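Local coordinates for T cell receptor mu chain (Monodelphis domestica, PDB 7L15), which probably recognises antigen at the T cell surface as the mu chain of a gamma mu receptor, in which it pairs with a gamma chain, at residues K30-K35 with E93-R98; T63-S68 with S79-N84; R98-Y103 with V126-R131; V163-S168 with I201-K206; S173-S178 with A189-R194. All blocks are in the same frame, centred on the assembly; numbering follows the deposited sequence.

Overall arrangement
From the N terminus, contact 1 is the first to open: it joins the start of strand 32-39 to the turn after strand 87-92 and so closes a long loop through the V-set domain. Contact 2 falls within that loop, about 19 Å away between centres, and bridges strands 60-65 and 77-82 at the glycosylated edge. Contact 3 follows in series, sharing Arg98 with contact 1 and packing against it, and pairs strands 101-109 and 124-129. The chain then enters the C1-set domain. There contact 4 pairs strands 162-167 and 201-207 and encloses contact 5, the hairpin of strands 175-181 and 187-194; the two touch across the sandwich, about 10 Å apart between centres.

Contact 1 (K30-K35 with E93-R98); sequences KTLSLK and EDLGLR
The chain leading into strand 32-39 runs past the turn that follows strand 87-92, closest at Thr31 and Glu93 with CA atoms 4.2 Å apart, and one nearly straight bond joins them: Leu95 N donates to Lys30 O at 2.9 Å and 173°, in the plane of the carbonyl. Asp94, in a left-handed backbone conformation, turns the chain just before this point. Leu95 then brings its side chain inward, CG anti to its own carbonyl carbon (chi1 -73°), and CG lies 3.3 Å from Lys30 O. Its two methyls straddle CB of Leu32, with CD2 at 3.7 Å and CD1 at 3.8 Å from that atom. Both leucines are buried, and both reach Tyr26 on strand 17-27. The solvent side is polar: the Thr31 hydroxyl runs alongside the Glu93 side chain, and a water links the two chains, 2.5 Å from Thr31 OG1 and accepting from Asp94 N at 3.0 Å. Glu93 O takes a further bond from Arg76. This is the bottom of an immunoglobulin V-set sandwich, where the turn between the E and F strands closes over the beginning of the B strand.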
# COMPACT_ATOMS: atom_id res chain seq x y z
N LYS A 30 -17.29 -1.62 13.34
CA LYS A 30 -17.77 -2.99 13.50
C LYS A 30 -16.63 -3.92 13.91
O LYS A 30 -15.45 -3.56 13.93
CB LYS A 30 -18.42 -3.50 12.22
CG LYS A 30 -19.72 -2.79 11.84
CD LYS A 30 -20.88 -3.27 12.66
CE LYS A 30 -22.19 -3.03 11.94
NZ LYS A 30 -23.17 -2.43 12.88
N THR A 31 -17.00 -5.14 14.25
CA THR A 31 -16.05 -6.15 14.66
C THR A 31 -15.77 -7.09 13.49
O THR A 31 -16.70 -7.57 12.84
CB THR A 31 -16.57 -6.93 15.87
OG1 THR A 31 -16.60 -6.04 17.00
CG2 THR A 31 -15.67 -8.14 16.18
N LEU A 32 -14.49 -7.32 13.22
CA LEU A 32 -14.09 -8.29 12.22
C LEU A 32 -14.00 -9.67 12.88
O LEU A 32 -13.39 -9.82 13.93
CB LEU A 32 -12.74 -7.89 11.63
CG LEU A 32 -12.19 -8.80 10.53
CD1 LEU A 32 -13.14 -8.78 9.34
CD2 LEU A 32 -10.80 -8.36 10.14
N SER A 33 -14.62 -10.68 12.25
CA SER A 33 -14.50 -12.07 12.69
C SER A 33 -14.10 -12.94 11.51
O SER A 33 -14.89 -13.13 10.59
CB SER A 33 -15.81 -12.57 13.29
OG SER A 33 -16.40 -11.60 14.12
N LEU A 34 -12.88 -13.48 11.53
CA LEU A 34 -12.43 -14.35 10.46
C LEU A 34 -12.23 -15.76 10.98
O LEU A 34 -11.96 -15.98 12.16
CB LEU A 34 -11.12 -13.84 9.84
CG LEU A 34 -11.16 -12.41 9.28
CD1 LEU A 34 -9.89 -12.05 8.52
CD2 LEU A 34 -12.36 -12.22 8.39
N LYS A 35 -12.37 -16.73 10.07
CA LYS A 35 -12.13 -18.12 10.39
C LYS A 35 -11.04 -18.65 9.46
O LYS A 35 -10.98 -18.28 8.29
CB LYS A 35 -13.42 -18.96 10.25
CG LYS A 35 -13.18 -20.46 10.38
CD LYS A 35 -14.47 -21.24 10.58
CE LYS A 35 -15.41 -21.08 9.40
NZ LYS A 35 -16.30 -22.26 9.26
N GLU A 93 -11.96 -5.82 16.95
CA GLU A 93 -13.03 -4.89 17.27
C GLU A 93 -12.66 -3.52 16.76
O GLU A 93 -11.48 -3.20 16.56
CB GLU A 93 -13.26 -4.84 18.77
CG GLU A 93 -13.52 -6.20 19.35
CD GLU A 93 -14.33 -6.12 20.61
OE1 GLU A 93 -13.82 -6.55 21.65
OE2 GLU A 93 -15.48 -5.62 20.55
N ASP A 94 -13.70 -2.70 16.57
CA ASP A 94 -13.55 -1.27 16.28
C ASP A 94 -12.75 -1.04 15.00
O ASP A 94 -11.78 -0.27 14.97
CB ASP A 94 -12.92 -0.52 17.47
CG ASP A 94 -13.13 0.98 17.37
OD1 ASP A 94 -13.95 1.40 16.53
OD2 ASP A 94 -12.49 1.75 18.12
N LEU A 95 -13.18 -1.70 13.92
CA LEU A 95 -12.49 -1.57 12.64
C LEU A 95 -12.43 -0.12 12.18
O LEU A 95 -13.38 0.65 12.36
CB LEU A 95 -13.20 -2.39 11.56
CG LEU A 95 -13.11 -3.92 11.58
CD1 LEU A 95 -14.05 -4.48 10.52
CD2 LEU A 95 -11.68 -4.33 11.32
N GLY A 96 -11.30 0.24 11.57
CA GLY A 96 -11.16 1.51 10.89
C GLY A 96 -10.54 1.30 9.53
O GLY A 96 -10.23 0.17 9.13
N LEU A 97 -10.35 2.42 8.83
CA LEU A 97 -9.86 2.37 7.45
C LEU A 97 -8.51 1.69 7.34
O LEU A 97 -8.22 1.03 6.33
CB LEU A 97 -9.77 3.78 6.88
CG LEU A 97 -11.08 4.57 6.92
CD1 LEU A 97 -10.88 5.93 6.27
CD2 LEU A 97 -12.24 3.81 6.27
N ARG A 98 -7.65 1.84 8.36
CA ARG A 98 -6.33 1.22 8.30
C ARG A 98 -6.39 -0.30 8.40
O ARG A 98 -5.38 -0.95 8.12
CB ARG A 98 -5.43 1.79 9.40
CG ARG A 98 -4.64 3.05 9.00
CD ARG A 98 -4.99 4.25 9.89
NE ARG A 98 -5.12 3.89 11.31
CZ ARG A 98 -5.65 4.69 12.24
NH1 ARG A 98 -5.74 4.28 13.50
NH2 ARG A 98 -6.11 5.89 11.91
O HOH W 1 -16.45 -3.61 17.33

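Contact 2 (T63-S68 with S79-N84); sequences TGLNSS and SSREDN. With NAG (2-acetamido-2-deoxy-beta-D-glucopyranose), chain D.
A sugar grows from the end of this contact: Asn66 ND2 is joined covalently to C1 of an N-acetylglucosamine, 1.4 Å away. The sequon Asn66-Ser67-Ser68 folds back on itself as an Asx turn. Asn66 OD1 accepts from Ser68 N at 2.8 Å, in the plane of the amide carbonyl, and again from Ser68 OG at 3.1 Å, which sits above that plane. With Ser69 N donating to the same oxygen and ND2 hydrogen-bonded to Gln47 OE1, the amide that carries the glycan is held against rotation.

Away from the sugar, strands 63-65 and 79-82 run in roughly the same direction, 33° apart, with axes 6.9 Å apart at closest. At that separation side chains do the joining. Ser79 OG donates to Thr63 OG1 at 2.9 Å; the threonine hydroxyl, anti to its backbone N (chi1 174°), is also bonded to Asp71 O, so it ties the two strands to the short one between them in sequence. Leu65 fills the middle, crossing Arg81 obliquely with CD1 3.7 Å from Arg81 CD. The arginine bends at chi3 (65°), which brings its guanidinium under Ser67, whose CA lies 3.8 Å above the plane. NH1 reaches Lys44 O, and NE forms a salt bridge with Asp83 OD1, though the hydrogen bond within it is weak. Here the C' and D strands meet at the edge of a V-set sandwich, with an N-glycan on the outside.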
# COMPACT_ATOMS: atom_id res chain seq x y z
N THR A 63 -1.55 -11.30 15.43
CA THR A 63 -1.82 -12.14 16.59
C THR A 63 -1.49 -13.58 16.23
O THR A 63 -1.38 -13.92 15.05
CB THR A 63 -3.29 -12.02 17.04
OG1 THR A 63 -3.55 -12.96 18.10
CG2 THR A 63 -4.22 -12.29 15.89
N GLY A 64 -1.29 -14.41 17.25
CA GLY A 64 -1.02 -15.82 17.01
C GLY A 64 -1.28 -16.62 18.26
O GLY A 64 -1.51 -16.06 19.33
N LEU A 65 -1.23 -17.94 18.12
CA LEU A 65 -1.53 -18.78 19.28
C LEU A 65 -1.06 -20.20 19.05
O LEU A 65 -0.88 -20.65 17.91
CB LEU A 65 -3.03 -18.78 19.61
CG LEU A 65 -4.01 -19.59 18.75
CD1 LEU A 65 -5.36 -19.71 19.43
CD2 LEU A 65 -4.17 -18.99 17.37
N ASN A 66 -0.83 -20.88 20.16
CA ASN A 66 -0.69 -22.33 20.21
C ASN A 66 -1.56 -22.81 21.37
O ASN A 66 -2.42 -22.08 21.89
CB ASN A 66 0.78 -22.77 20.31
CG ASN A 66 1.49 -22.19 21.53
OD1 ASN A 66 0.94 -22.12 22.63
ND2 ASN A 66 2.74 -21.77 21.31
N SER A 67 -1.34 -24.05 21.81
CA SER A 67 -2.21 -24.63 22.83
C SER A 67 -1.96 -24.06 24.22
O SER A 67 -2.82 -24.22 25.08
CB SER A 67 -2.07 -26.17 22.87
OG SER A 67 -0.78 -26.56 23.31
N SER A 68 -0.83 -23.39 24.45
CA SER A 68 -0.53 -22.86 25.77
C SER A 68 -0.53 -21.34 25.87
O SER A 68 -0.73 -20.82 26.97
CB SER A 68 0.84 -23.39 26.27
OG SER A 68 1.90 -22.96 25.43
N SER A 79 -7.27 -13.81 18.97
CA SER A 79 -7.47 -15.02 18.20
C SER A 79 -7.86 -16.15 19.16
O SER A 79 -7.66 -16.06 20.36
CB SER A 79 -6.23 -15.38 17.39
OG SER A 79 -5.10 -15.43 18.24
N SER A 80 -8.43 -17.21 18.61
CA SER A 80 -8.88 -18.32 19.43
C SER A 80 -8.96 -19.57 18.56
O SER A 80 -8.85 -19.50 17.33
CB SER A 80 -10.23 -18.02 20.09
OG SER A 80 -11.20 -17.72 19.11
N ARG A 81 -9.20 -20.70 19.22
CA ARG A 81 -9.09 -22.03 18.64
C ARG A 81 -10.33 -22.87 18.91
O ARG A 81 -10.91 -22.81 19.99
CB ARG A 81 -7.89 -22.76 19.20
CG ARG A 81 -6.81 -23.02 18.20
CD ARG A 81 -5.51 -23.39 18.87
NE ARG A 81 -5.58 -24.65 19.59
CZ ARG A 81 -4.58 -25.53 19.65
NH1 ARG A 81 -3.45 -25.28 19.00
NH2 ARG A 81 -4.71 -26.65 20.35
N GLU A 82 -10.71 -23.68 17.92
CA GLU A 82 -11.77 -24.68 18.06
C GLU A 82 -11.16 -26.04 17.71
O GLU A 82 -11.01 -26.38 16.53
CB GLU A 82 -12.95 -24.35 17.16
CG GLU A 82 -14.02 -25.43 17.09
CD GLU A 82 -15.12 -25.24 18.12
OE1 GLU A 82 -15.89 -26.19 18.34
OE2 GLU A 82 -15.19 -24.13 18.70
N ASP A 83 -10.83 -26.83 18.73
CA ASP A 83 -9.98 -28.01 18.52
C ASP A 83 -10.71 -29.13 17.79
O ASP A 83 -10.12 -29.78 16.92
CB ASP A 83 -9.43 -28.51 19.85
CG ASP A 83 -8.34 -27.62 20.39
OD1 ASP A 83 -8.04 -26.61 19.73
OD2 ASP A 83 -7.79 -27.93 21.46
N ASN A 84 -11.97 -29.38 18.12
CA ASN A 84 -12.63 -30.50 17.45
C ASN A 84 -12.86 -30.23 15.96
O ASN A 84 -13.14 -31.17 15.22
CB ASN A 84 -13.95 -30.88 18.16
CG ASN A 84 -14.94 -29.72 18.25
OD1 ASN A 84 -14.86 -28.73 17.53
ND2 ASN A 84 -15.91 -29.87 19.15
C1 NAG D . 3.59 -21.21 22.34
C2 NAG D . 4.69 -22.23 22.70
C3 NAG D . 5.67 -21.64 23.72
C4 NAG D . 6.20 -20.30 23.23
C5 NAG D . 5.01 -19.38 22.97
C6 NAG D . 5.40 -17.98 22.53
C7 NAG D . 4.02 -24.58 22.47
C8 NAG D . 3.35 -25.75 23.13
N2 NAG D . 4.10 -23.46 23.20
O3 NAG D . 6.75 -22.53 23.94
O4 NAG D . 7.09 -19.73 24.18
O5 NAG D . 4.19 -19.95 21.94
O6 NAG D . 6.10 -17.99 21.30
O7 NAG D . 4.47 -24.65 21.33

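Contact 3 (R98-Y103 with V126-R131); sequences RDSGQY and VIVEPR
Strands F and G of the V-set domain meet here, where strand 101-109 begins and strand 124-129 ends, and the segment carries the tyrosine corner familiar from immunoglobulin variable domains. Two main-chain bonds form a single antiparallel hydrogen-bonded pair: Val126 N donates to Gly101 O at 2.8 Å, nearly along the C=O axis, and Gly101 N donates back to Val126 O at 2.9 Å. Gly101 sits at phi 150°, psi -164°, where a CB would jam against the preceding carbonyl oxygen, so the turn into the strand calls for glycine.

Beyond this pair a side chain takes over from the backbone. Ser100 OG, anti to its own carbonyl carbon, accepts from Val128 N at 2.9 Å and 164°; it also has a weak bond with Leu97 O. The neighbouring Asp99 carboxylate turns to partners elsewhere, a salt bridge with Arg76 and a bond from Gly96 N.

Apolar contact comes from Val126, which crosses Tyr103 obliquely. Its CG2 is 3.6 Å from ring atom CD1, and Leu32 and Leu34 of strand 32-39 also touch the tyrosine. The phenol end reaches back to its own chain, four residues earlier: Tyr103 OH donates to a lone pair of Asp99 O, in the carbonyl plane, at a very short 2.5 Å.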
# COMPACT_ATOMS: atom_id res chain seq x y z
N ARG A 98 -7.65 1.84 8.36
CA ARG A 98 -6.33 1.22 8.30
C ARG A 98 -6.39 -0.30 8.40
O ARG A 98 -5.38 -0.95 8.12
CB ARG A 98 -5.43 1.79 9.40
CG ARG A 98 -4.64 3.05 9.00
CD ARG A 98 -4.99 4.25 9.89
NE ARG A 98 -5.12 3.89 11.31
CZ ARG A 98 -5.65 4.69 12.24
NH1 ARG A 98 -5.74 4.28 13.50
NH2 ARG A 98 -6.11 5.89 11.91
N ASP A 99 -7.53 -0.89 8.77
CA ASP A 99 -7.60 -2.34 8.87
C ASP A 99 -7.89 -3.03 7.54
O ASP A 99 -7.97 -4.27 7.54
CB ASP A 99 -8.65 -2.74 9.90
CG ASP A 99 -8.32 -2.23 11.29
OD1 ASP A 99 -7.21 -2.54 11.78
OD2 ASP A 99 -9.14 -1.49 11.87
N SER A 100 -8.08 -2.29 6.45
CA SER A 100 -8.33 -2.88 5.14
C SER A 100 -7.11 -3.63 4.62
O SER A 100 -5.97 -3.23 4.84
CB SER A 100 -8.72 -1.80 4.12
OG SER A 100 -9.94 -1.18 4.47
N GLY A 101 -7.35 -4.71 3.90
CA GLY A 101 -6.27 -5.45 3.29
C GLY A 101 -6.63 -6.92 3.18
O GLY A 101 -7.78 -7.31 3.29
N GLN A 102 -5.60 -7.72 2.94
CA GLN A 102 -5.74 -9.15 2.76
C GLN A 102 -5.27 -9.85 4.04
O GLN A 102 -4.09 -9.79 4.38
CB GLN A 102 -4.94 -9.63 1.56
CG GLN A 102 -5.20 -11.07 1.20
CD GLN A 102 -6.41 -11.22 0.29
OE1 GLN A 102 -7.06 -10.23 -0.08
NE2 GLN A 102 -6.71 -12.46 -0.10
N TYR A 103 -6.19 -10.53 4.71
CA TYR A 103 -5.87 -11.22 5.96
C TYR A 103 -5.49 -12.67 5.67
O TYR A 103 -6.27 -13.43 5.09
CB TYR A 103 -7.07 -11.15 6.91
CG TYR A 103 -7.21 -9.79 7.55
CD1 TYR A 103 -7.77 -8.73 6.84
CD2 TYR A 103 -6.75 -9.55 8.84
CE1 TYR A 103 -7.88 -7.48 7.41
CE2 TYR A 103 -6.85 -8.30 9.42
CZ TYR A 103 -7.41 -7.27 8.70
OH TYR A 103 -7.52 -6.01 9.25
N VAL A 126 -10.48 -7.90 3.14
CA VAL A 126 -11.33 -7.08 3.98
C VAL A 126 -11.27 -5.64 3.49
O VAL A 126 -10.18 -5.07 3.34
CB VAL A 126 -10.93 -7.17 5.46
CG1 VAL A 126 -11.63 -6.09 6.27
CG2 VAL A 126 -11.23 -8.57 5.97
N ILE A 127 -12.44 -5.06 3.26
CA ILE A 127 -12.59 -3.66 2.89
C ILE A 127 -13.36 -2.96 4.00
O ILE A 127 -14.51 -3.32 4.28
CB ILE A 127 -13.31 -3.49 1.54
CG1 ILE A 127 -12.50 -4.12 0.41
CG2 ILE A 127 -13.52 -2.01 1.23
CD1 ILE A 127 -13.35 -4.38 -0.82
N VAL A 128 -12.75 -1.97 4.63
CA VAL A 128 -13.42 -1.18 5.65
C VAL A 128 -13.85 0.12 4.99
O VAL A 128 -13.06 0.78 4.30
CB VAL A 128 -12.52 -0.94 6.87
CG1 VAL A 128 -13.30 -0.17 7.96
CG2 VAL A 128 -12.02 -2.28 7.44
N GLU A 129 -15.10 0.49 5.19
CA GLU A 129 -15.60 1.74 4.64
C GLU A 129 -16.25 2.53 5.76
O GLU A 129 -16.54 1.97 6.82
CB GLU A 129 -16.59 1.48 3.49
CG GLU A 129 -17.88 0.84 3.92
CD GLU A 129 -18.75 0.48 2.73
OE1 GLU A 129 -19.85 -0.06 2.96
OE2 GLU A 129 -18.31 0.74 1.57
N PRO A 130 -16.41 3.83 5.59
CA PRO A 130 -16.97 4.64 6.67
C PRO A 130 -18.37 4.19 7.05
O PRO A 130 -19.14 3.68 6.22
CB PRO A 130 -16.99 6.07 6.10
CG PRO A 130 -16.46 5.97 4.70
CD PRO A 130 -15.78 4.66 4.55
N ARG A 131 -18.71 4.36 8.32
CA ARG A 131 -20.05 4.02 8.74
C ARG A 131 -21.01 5.08 8.21
O ARG A 131 -20.66 6.26 8.14
CB ARG A 131 -20.14 3.88 10.26
CG ARG A 131 -20.51 5.09 11.02
CD ARG A 131 -19.44 5.41 12.04
NE ARG A 131 -19.51 4.54 13.22
CZ ARG A 131 -18.46 4.27 13.99
NH1 ARG A 131 -17.27 4.77 13.69
NH2 ARG A 131 -18.60 3.48 15.05

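Contact 4 (V163-S168 with I201-K206); sequences VSLTSS and ITCSVK
Leu165 lies at the apolar centre, its CD2 methyl 3.7 Å from both Ile201 CD1 and Cys203 CB, on the inner face of strands C and F of an immunoglobulin C1-set sandwich. Leu165 crosses Ile201 obliquely. Cys203 SG is anti to its backbone N (chi1 -174°) and points into the core, where it forms the intersheet disulfide with Cys151; Val163 CG1 packs beside that sulfur at 3.8 Å and continues to Val205 CG2. Leu142 of strand 139-145 covers Leu165 and Cys203 from the other sheet.

Between the faces run the main chains, antiparallel, with strand axes 4.7 Å apart at closest. Hydrogen-bonded pairs at Ser164-Ser204 and Thr166-Thr202 carry the hydroxyl side chains of one face, and non-hydrogen-bonded pairs at Val163-Val205 and Leu165-Cys203 the apolar ones of the other. Ser204 N to Ser164 O is the straightest of the four bonds, at 156°, while the return bond from Ser164 N to Ser204 O bends to 135°.

On the hydroxyl-rich outer face, Ser204 OG pairs with Glu211 on the next strand, and Thr166 runs alongside Thr202, its OG1 3.7 Å from Thr202 CB. At this edge one water bridges the strands, 2.6 Å from Thr166 OG1 and donating to Thr202 O at 3.1 Å.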
# COMPACT_ATOMS: atom_id res chain seq x y z
N VAL A 163 -19.04 14.38 -11.64
CA VAL A 163 -18.23 15.58 -11.78
C VAL A 163 -17.98 15.83 -13.26
O VAL A 163 -17.84 14.89 -14.06
CB VAL A 163 -16.89 15.50 -11.04
CG1 VAL A 163 -16.23 16.89 -10.95
CG2 VAL A 163 -17.07 14.91 -9.67
N SER A 164 -17.89 17.10 -13.61
CA SER A 164 -17.65 17.51 -14.99
C SER A 164 -16.96 18.87 -14.99
O SER A 164 -17.41 19.79 -14.30
CB SER A 164 -18.97 17.55 -15.76
OG SER A 164 -18.76 17.98 -17.08
N LEU A 165 -15.85 18.96 -15.71
CA LEU A 165 -15.18 20.23 -16.00
C LEU A 165 -15.50 20.66 -17.43
O LEU A 165 -15.37 19.86 -18.36
CB LEU A 165 -13.66 20.09 -15.83
CG LEU A 165 -13.05 20.13 -14.44
CD1 LEU A 165 -11.64 19.58 -14.54
CD2 LEU A 165 -13.06 21.57 -13.87
N THR A 166 -15.87 21.92 -17.60
CA THR A 166 -16.27 22.42 -18.91
C THR A 166 -15.72 23.82 -19.13
O THR A 166 -15.62 24.61 -18.19
CB THR A 166 -17.79 22.45 -19.08
OG1 THR A 166 -18.36 23.23 -18.02
CG2 THR A 166 -18.36 21.03 -19.05
N SER A 167 -15.39 24.11 -20.38
CA SER A 167 -14.94 25.43 -20.81
C SER A 167 -15.98 25.98 -21.78
O SER A 167 -16.13 25.45 -22.89
CB SER A 167 -13.55 25.34 -21.44
OG SER A 167 -12.96 26.62 -21.55
N SER A 168 -16.71 27.00 -21.33
CA SER A 168 -17.81 27.61 -22.09
C SER A 168 -18.74 26.55 -22.68
O SER A 168 -19.17 26.64 -23.83
CB SER A 168 -17.27 28.54 -23.19
OG SER A 168 -17.21 29.88 -22.72
N ILE A 201 -13.56 28.29 -17.08
CA ILE A 201 -13.66 26.92 -16.62
C ILE A 201 -14.77 26.83 -15.58
O ILE A 201 -14.96 27.74 -14.77
CB ILE A 201 -12.31 26.40 -16.06
CG1 ILE A 201 -12.44 24.96 -15.58
CG2 ILE A 201 -11.76 27.32 -14.97
CD1 ILE A 201 -12.86 24.03 -16.69
N THR A 202 -15.54 25.75 -15.65
CA THR A 202 -16.59 25.49 -14.68
C THR A 202 -16.45 24.06 -14.19
O THR A 202 -16.34 23.13 -14.99
CB THR A 202 -17.99 25.70 -15.28
OG1 THR A 202 -18.19 27.09 -15.55
CG2 THR A 202 -19.07 25.22 -14.31
N CYS A 203 -16.45 23.88 -12.88
CA CYS A 203 -16.53 22.56 -12.30
C CYS A 203 -17.93 22.36 -11.75
O CYS A 203 -18.41 23.18 -10.96
CB CYS A 203 -15.50 22.35 -11.20
SG CYS A 203 -15.56 20.66 -10.67
N SER A 204 -18.58 21.28 -12.16
CA SER A 204 -19.97 21.07 -11.82
C SER A 204 -20.13 19.69 -11.20
O SER A 204 -19.72 18.69 -11.80
CB SER A 204 -20.84 21.22 -13.07
OG SER A 204 -22.11 20.65 -12.82
N VAL A 205 -20.73 19.65 -10.01
CA VAL A 205 -20.84 18.43 -9.21
C VAL A 205 -22.31 18.14 -8.95
O VAL A 205 -23.08 19.03 -8.59
CB VAL A 205 -20.07 18.57 -7.88
CG1 VAL A 205 -20.29 17.34 -7.00
CG2 VAL A 205 -18.59 18.79 -8.16
N LYS A 206 -22.69 16.88 -9.13
CA LYS A 206 -24.04 16.42 -8.84
C LYS A 206 -23.95 15.39 -7.72
O LYS A 206 -23.17 14.44 -7.80
CB LYS A 206 -24.70 15.82 -10.09
CG LYS A 206 -25.38 16.86 -10.98
CD LYS A 206 -25.51 16.37 -12.41
CE LYS A 206 -26.55 17.17 -13.19
NZ LYS A 206 -27.49 16.29 -13.95
O HOH W 2 -19.10 21.95 -15.93

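Contact 5 (S173-S178 with A189-R194); sequences SAQSLS and AIHIGR
The imidazole of His191 meets the amide of Gln175 with their planes 85° apart. NE2 donates to a lone pair of OE1 at 2.9 Å and 165°, and that oxygen lies almost in the ring plane, so the bond is well formed on both sides and places a proton on NE2. His191 gets there with CG anti to its backbone N (chi1 -167°), while Gln175 stretches out beyond CG. The same OE1 also accepts from Leu165 N, and Gln175 NE2 binds Ile172 O, which fixes the amide. Leu177 crosses the imidazole at about a right angle, its CB meeting the ring edge 3.5 Å from ND1.

On the other face Ser176, Ser178, Ile190 and Ile192 alternate with these residues. A water donates to Ser176 O and Ile190 O and lies 2.5 Å from Ser178 OG. Arg194 CG lies 3.5 Å from Ala174 CB; beyond it the chain bends at chi2 and chi3, and NH1 forms a salt bridge with Glu150 of the gamma chain.

Main-chain bonds pair Ser176 with Ile192 and Ser178 with Ile190; Ile192 N to Ser176 O is 2.8 Å. This is the D-E hairpin of a C1-set domain; Ile190 packs on Trp189 of the gamma chain, in the sheet through which paired receptor constant domains associate.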
# COMPACT_ATOMS: atom_id res chain seq x y z
N SER A 173 -10.58 18.32 -22.22
CA SER A 173 -9.85 17.08 -22.44
C SER A 173 -9.16 16.60 -21.16
O SER A 173 -8.90 17.37 -20.22
CB SER A 173 -8.80 17.28 -23.54
OG SER A 173 -7.91 18.33 -23.18
N ALA A 174 -8.86 15.30 -21.14
CA ALA A 174 -8.01 14.67 -20.12
C ALA A 174 -8.55 14.83 -18.69
O ALA A 174 -7.79 14.97 -17.74
CB ALA A 174 -6.57 15.19 -20.22
N GLN A 175 -9.88 14.77 -18.55
CA GLN A 175 -10.51 14.76 -17.23
C GLN A 175 -10.37 13.39 -16.58
O GLN A 175 -10.42 12.36 -17.26
CB GLN A 175 -11.99 15.10 -17.34
CG GLN A 175 -12.28 16.54 -17.67
CD GLN A 175 -13.76 16.81 -17.82
OE1 GLN A 175 -14.56 16.57 -16.90
NE2 GLN A 175 -14.15 17.31 -18.99
N SER A 176 -10.20 13.38 -15.24
CA SER A 176 -10.09 12.15 -14.46
C SER A 176 -10.30 12.45 -12.97
O SER A 176 -9.81 13.46 -12.46
CB SER A 176 -8.73 11.47 -14.67
OG SER A 176 -7.70 12.34 -14.26
N LEU A 177 -10.96 11.52 -12.28
CA LEU A 177 -11.49 11.74 -10.94
C LEU A 177 -10.82 10.81 -9.93
O LEU A 177 -10.77 9.60 -10.14
CB LEU A 177 -13.00 11.49 -10.92
CG LEU A 177 -13.66 11.55 -9.54
CD1 LEU A 177 -13.71 12.97 -9.05
CD2 LEU A 177 -15.04 10.97 -9.64
N SER A 178 -10.36 11.38 -8.82
CA SER A 178 -9.81 10.60 -7.71
C SER A 178 -10.63 10.86 -6.46
O SER A 178 -10.94 12.02 -6.14
CB SER A 178 -8.34 10.94 -7.44
OG SER A 178 -7.56 10.88 -8.62
N ALA A 189 -12.56 14.55 -2.91
CA ALA A 189 -12.22 14.08 -4.23
C ALA A 189 -11.59 15.22 -5.00
O ALA A 189 -11.80 16.39 -4.69
CB ALA A 189 -13.45 13.53 -4.97
N ILE A 190 -10.78 14.84 -5.98
CA ILE A 190 -10.12 15.77 -6.88
C ILE A 190 -10.38 15.31 -8.29
O ILE A 190 -10.15 14.14 -8.61
CB ILE A 190 -8.61 15.87 -6.61
CG1 ILE A 190 -8.37 16.57 -5.28
CG2 ILE A 190 -7.91 16.62 -7.74
CD1 ILE A 190 -6.98 16.68 -4.96
N HIS A 191 -10.86 16.22 -9.13
CA HIS A 191 -11.08 15.99 -10.55
C HIS A 191 -10.09 16.85 -11.32
O HIS A 191 -10.11 18.08 -11.19
CB HIS A 191 -12.53 16.33 -10.91
CG HIS A 191 -12.97 15.85 -12.26
ND1 HIS A 191 -12.98 14.52 -12.61
CD2 HIS A 191 -13.47 16.52 -13.32
CE1 HIS A 191 -13.44 14.39 -13.84
NE2 HIS A 191 -13.75 15.59 -14.29
N ILE A 192 -9.23 16.22 -12.13
CA ILE A 192 -8.14 16.90 -12.82
C ILE A 192 -8.48 17.05 -14.29
O ILE A 192 -9.08 16.15 -14.89
CB ILE A 192 -6.83 16.12 -12.64
CG1 ILE A 192 -6.40 16.14 -11.17
CG2 ILE A 192 -5.74 16.68 -13.52
CD1 ILE A 192 -5.90 17.47 -10.71
N GLY A 193 -8.11 18.19 -14.88
CA GLY A 193 -8.26 18.36 -16.31
C GLY A 193 -7.24 19.34 -16.85
O GLY A 193 -6.49 19.96 -16.09
N ARG A 194 -7.19 19.45 -18.18
CA ARG A 194 -6.25 20.32 -18.88
C ARG A 194 -7.01 21.41 -19.61
O ARG A 194 -7.92 21.12 -20.38
CB ARG A 194 -5.39 19.52 -19.86
CG ARG A 194 -4.92 18.16 -19.36
CD ARG A 194 -4.34 18.21 -17.98
NE ARG A 194 -3.04 18.85 -17.95
CZ ARG A 194 -1.92 18.22 -17.61
NH1 ARG A 194 -1.97 16.94 -17.25
NH2 ARG A 194 -0.77 18.87 -17.62
O HOH W 3 -7.68 12.75 -10.31